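Local coordinates for membrane protein implicated in regulation of membrane protease activity (Corynebacterium glutamicum ATCC 13032, PDB 3CP0), which is of unknown function but, as an NfeD-like membrane protein with a soluble OB-type domain, probably takes part in regulating membrane proteases, at residues 64-68 / 78-82. Sequence-based numbering, arbitrary orientation.
Sequences EIVSV and VWKEA
S67 and W79 form a hydrogen-bonded pair of the antiparallel hairpin made by strands 65-72 and 75-80, with W79 N to S67 O and S67 N to W79 O both 2.9 Å. The N-to-C directions of strands 65-68 and 78-80 lie 124° apart, a strongly twisted antiparallel pairing. V68 and V78 make the adjacent non-hydrogen-bonded pair, and V78 CA also approaches S67 O at 3.2 Å in a CA-H...O contact. Toward the chain end a water joins the two backbones, donating to I65 O and accepting from E81 N.

The beta-branched valines suit the buried face. V66 CG2, lying between its own backbone N and carbonyl carbon (chi1 -64°), crosses V78 and meets its CB at 3.8 Å; F60 and V31 also pack on V66. On the face shared with W79, the small S67 lets the C-terminal tail come close: its OG accepts an almost straight bond from A82 N (3.0 Å, 174°). With CG anti to its backbone N and the chain extended beyond, E81 runs alongside I65, whose CG2 touches E81 CD at 3.7 Å. OE2 of E81 forms a salt bridge with R28 NE, while OE1 accepts from a second water.

Chemically, the contact grades from apolar packing to a hydrated, polar end, where serine, water and the R28 salt bridge hold the C-terminal residues against strands 65-72 and 28-31.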
ATOM      1  N   GLU A  64      -5.773  -8.423   2.699  1.00 19.47           N
ATOM      2  CA  GLU A  64      -6.665  -7.447   2.033  1.00 21.63           C
ATOM      3  C   GLU A  64      -6.055  -6.927   0.737  1.00 20.70           C
ATOM      4  O   GLU A  64      -4.821  -6.848   0.618  1.00 19.91           O
ATOM      5  CB  GLU A  64      -7.056  -6.260   2.950  1.00 21.72           C
ATOM      6  CG  GLU A  64      -7.940  -6.713   4.155  1.00 26.09           C
ATOM      7  CD  GLU A  64      -8.346  -5.539   5.081  1.00 28.50           C
ATOM      8  OE1 GLU A  64      -8.568  -4.417   4.569  1.00 34.05           O
ATOM      9  OE2 GLU A  64      -8.463  -5.721   6.323  1.00 35.42           O
ATOM     10  N   ILE A  65      -6.930  -6.592  -0.220  1.00 18.57           N
ATOM     11  CA  ILE A  65      -6.475  -5.908  -1.443  1.00 17.96           C
ATOM     12  C   ILE A  65      -6.712  -4.405  -1.294  1.00 17.78           C
ATOM     13  O   ILE A  65      -7.815  -3.983  -0.889  1.00 19.58           O
ATOM     14  CB  ILE A  65      -7.254  -6.417  -2.709  1.00 18.38           C
ATOM     15  CG1 ILE A  65      -7.217  -7.954  -2.804  1.00 19.96           C
ATOM     16  CG2 ILE A  65      -6.651  -5.715  -3.958  1.00 19.11           C
ATOM     17  CD1 ILE A  65      -5.807  -8.550  -2.668  1.00 20.28           C
ATOM     18  N   VAL A  66      -5.661  -3.608  -1.554  1.00 17.18           N
ATOM     19  CA  VAL A  66      -5.748  -2.149  -1.486  1.00 17.19           C
ATOM     20  C   VAL A  66      -5.362  -1.531  -2.834  1.00 17.95           C
ATOM     21  O   VAL A  66      -4.870  -2.252  -3.737  1.00 18.15           O
ATOM     22  CB  VAL A  66      -4.775  -1.642  -0.388  1.00 18.02           C
ATOM     23  CG1 VAL A  66      -5.272  -2.202   0.959  1.00 16.93           C
ATOM     24  CG2 VAL A  66      -3.321  -2.177  -0.659  1.00 20.03           C
ATOM     25  N   SER A  67      -5.596  -0.231  -2.976  1.00 17.46           N
ATOM     26  CA  SER A  67      -5.215   0.526  -4.160  1.00 18.04           C
ATOM     27  C   SER A  67      -4.099   1.485  -3.745  1.00 18.62           C
ATOM     28  O   SER A  67      -4.191   2.169  -2.692  1.00 19.99           O
ATOM     29  CB  SER A  67      -6.416   1.336  -4.718  1.00 21.02           C
ATOM     30  OG  SER A  67      -7.188   0.459  -5.566  1.00 22.82           O
ATOM     31  N   VAL A  68      -3.054   1.529  -4.559  1.00 17.20           N
ATOM     32  CA  VAL A  68      -1.960   2.513  -4.335  1.00 17.42           C
ATOM     33  C   VAL A  68      -2.423   3.863  -4.862  1.00 17.30           C
ATOM     34  O   VAL A  68      -2.741   3.998  -6.049  1.00 18.04           O
ATOM     35  CB  VAL A  68      -0.640   2.086  -5.037  1.00 19.38           C
ATOM     36  CG1 VAL A  68       0.444   3.137  -4.793  1.00 18.78           C
ATOM     37  CG2 VAL A  68      -0.183   0.683  -4.519  1.00 19.50           C
ATOM     38  N   VAL A  78      -1.577   3.720   0.551  1.00 17.14           N
ATOM     39  CA  VAL A  78      -2.715   2.878   0.080  1.00 16.75           C
ATOM     40  C   VAL A  78      -4.046   3.213   0.680  1.00 18.01           C
ATOM     41  O   VAL A  78      -4.155   3.751   1.821  1.00 17.17           O
ATOM     42  CB  VAL A  78      -2.407   1.381   0.298  1.00 16.90           C
ATOM     43  CG1 VAL A  78      -1.037   1.007  -0.403  1.00 18.51           C
ATOM     44  CG2 VAL A  78      -2.359   1.011   1.768  1.00 18.45           C
ATOM     45  N   TRP A  79      -5.082   2.877  -0.079  1.00 16.57           N
ATOM     46  CA  TRP A  79      -6.448   3.063   0.414  1.00 16.96           C
ATOM     47  C   TRP A  79      -7.333   1.926  -0.087  1.00 17.77           C
ATOM     48  O   TRP A  79      -6.857   0.919  -0.639  1.00 18.67           O
ATOM     49  CB  TRP A  79      -6.984   4.439   0.040  1.00 18.43           C
ATOM     50  CG  TRP A  79      -8.228   4.862   0.819  1.00 19.90           C
ATOM     51  CD1 TRP A  79      -9.423   5.297   0.311  1.00 22.13           C
ATOM     52  CD2 TRP A  79      -8.362   4.879   2.257  1.00 17.81           C
ATOM     53  NE1 TRP A  79     -10.327   5.567   1.357  1.00 20.88           N
ATOM     54  CE2 TRP A  79      -9.693   5.324   2.551  1.00 21.12           C
ATOM     55  CE3 TRP A  79      -7.495   4.567   3.314  1.00 19.32           C
ATOM     56  CZ2 TRP A  79     -10.173   5.452   3.882  1.00 20.92           C
ATOM     57  CZ3 TRP A  79      -8.001   4.679   4.643  1.00 20.87           C
ATOM     58  CH2 TRP A  79      -9.299   5.139   4.888  1.00 20.95           C
ATOM     59  N   LYS A  80      -8.624   2.059   0.165  1.00 19.30           N
ATOM     60  CA  LYS A  80      -9.604   1.054  -0.204  1.00 18.36           C
ATOM     61  C   LYS A  80      -9.499   0.776  -1.702  1.00 20.74           C
ATOM     62  O   LYS A  80      -9.296   1.698  -2.511  1.00 20.47           O
ATOM     63  CB  LYS A  80     -10.982   1.616   0.158  1.00 18.84           C
ATOM     64  CG  LYS A  80     -11.165   1.647   1.712  1.00 18.96           C
ATOM     65  CD  LYS A  80     -12.500   2.298   2.045  1.00 22.93           C
ATOM     66  CE  LYS A  80     -12.715   2.378   3.587  1.00 21.42           C
ATOM     67  NZ  LYS A  80     -14.144   2.788   3.833  1.00 26.67           N
ATOM     68  N   GLU A  81      -9.704  -0.489  -2.054  1.00 21.30           N
ATOM     69  CA  GLU A  81      -9.614  -0.876  -3.440  1.00 23.99           C
ATOM     70  C   GLU A  81     -10.659  -0.137  -4.268  1.00 26.91           C
ATOM     71  O   GLU A  81     -11.845  -0.030  -3.891  1.00 25.69           O
ATOM     72  CB  GLU A  81      -9.800  -2.396  -3.561  1.00 24.36           C
ATOM     73  CG  GLU A  81      -9.446  -2.869  -4.900  1.00 23.01           C
ATOM     74  CD  GLU A  81      -9.860  -4.299  -5.222  1.00 22.71           C
ATOM     75  OE1 GLU A  81     -10.445  -5.038  -4.353  1.00 24.00           O
ATOM     76  OE2 GLU A  81      -9.627  -4.688  -6.388  1.00 24.59           O
ATOM     77  N   ALA A  82     -10.198   0.425  -5.390  1.00 31.43           N
ATOM     78  CA  ALA A  82     -11.044   0.957  -6.483  1.00 35.01           C
ATOM     79  C   ALA A  82     -10.552   2.327  -6.831  1.00 37.34           C
ATOM     80  O   ALA A  82      -9.403   2.433  -7.249  1.00 40.97           O
ATOM     81  CB  ALA A  82     -12.558   0.971  -6.168  1.00 37.05           C
TER
HETATM   82  O   HOH W   1      -9.861  -2.467  -0.015  1.00 26.20           O
HETATM   83  O   HOH W   2     -10.954  -5.065  -1.633  1.00 34.24           O
HETATM   84  O   HOH W   3      -6.641   1.198  -8.104  1.00 28.11           O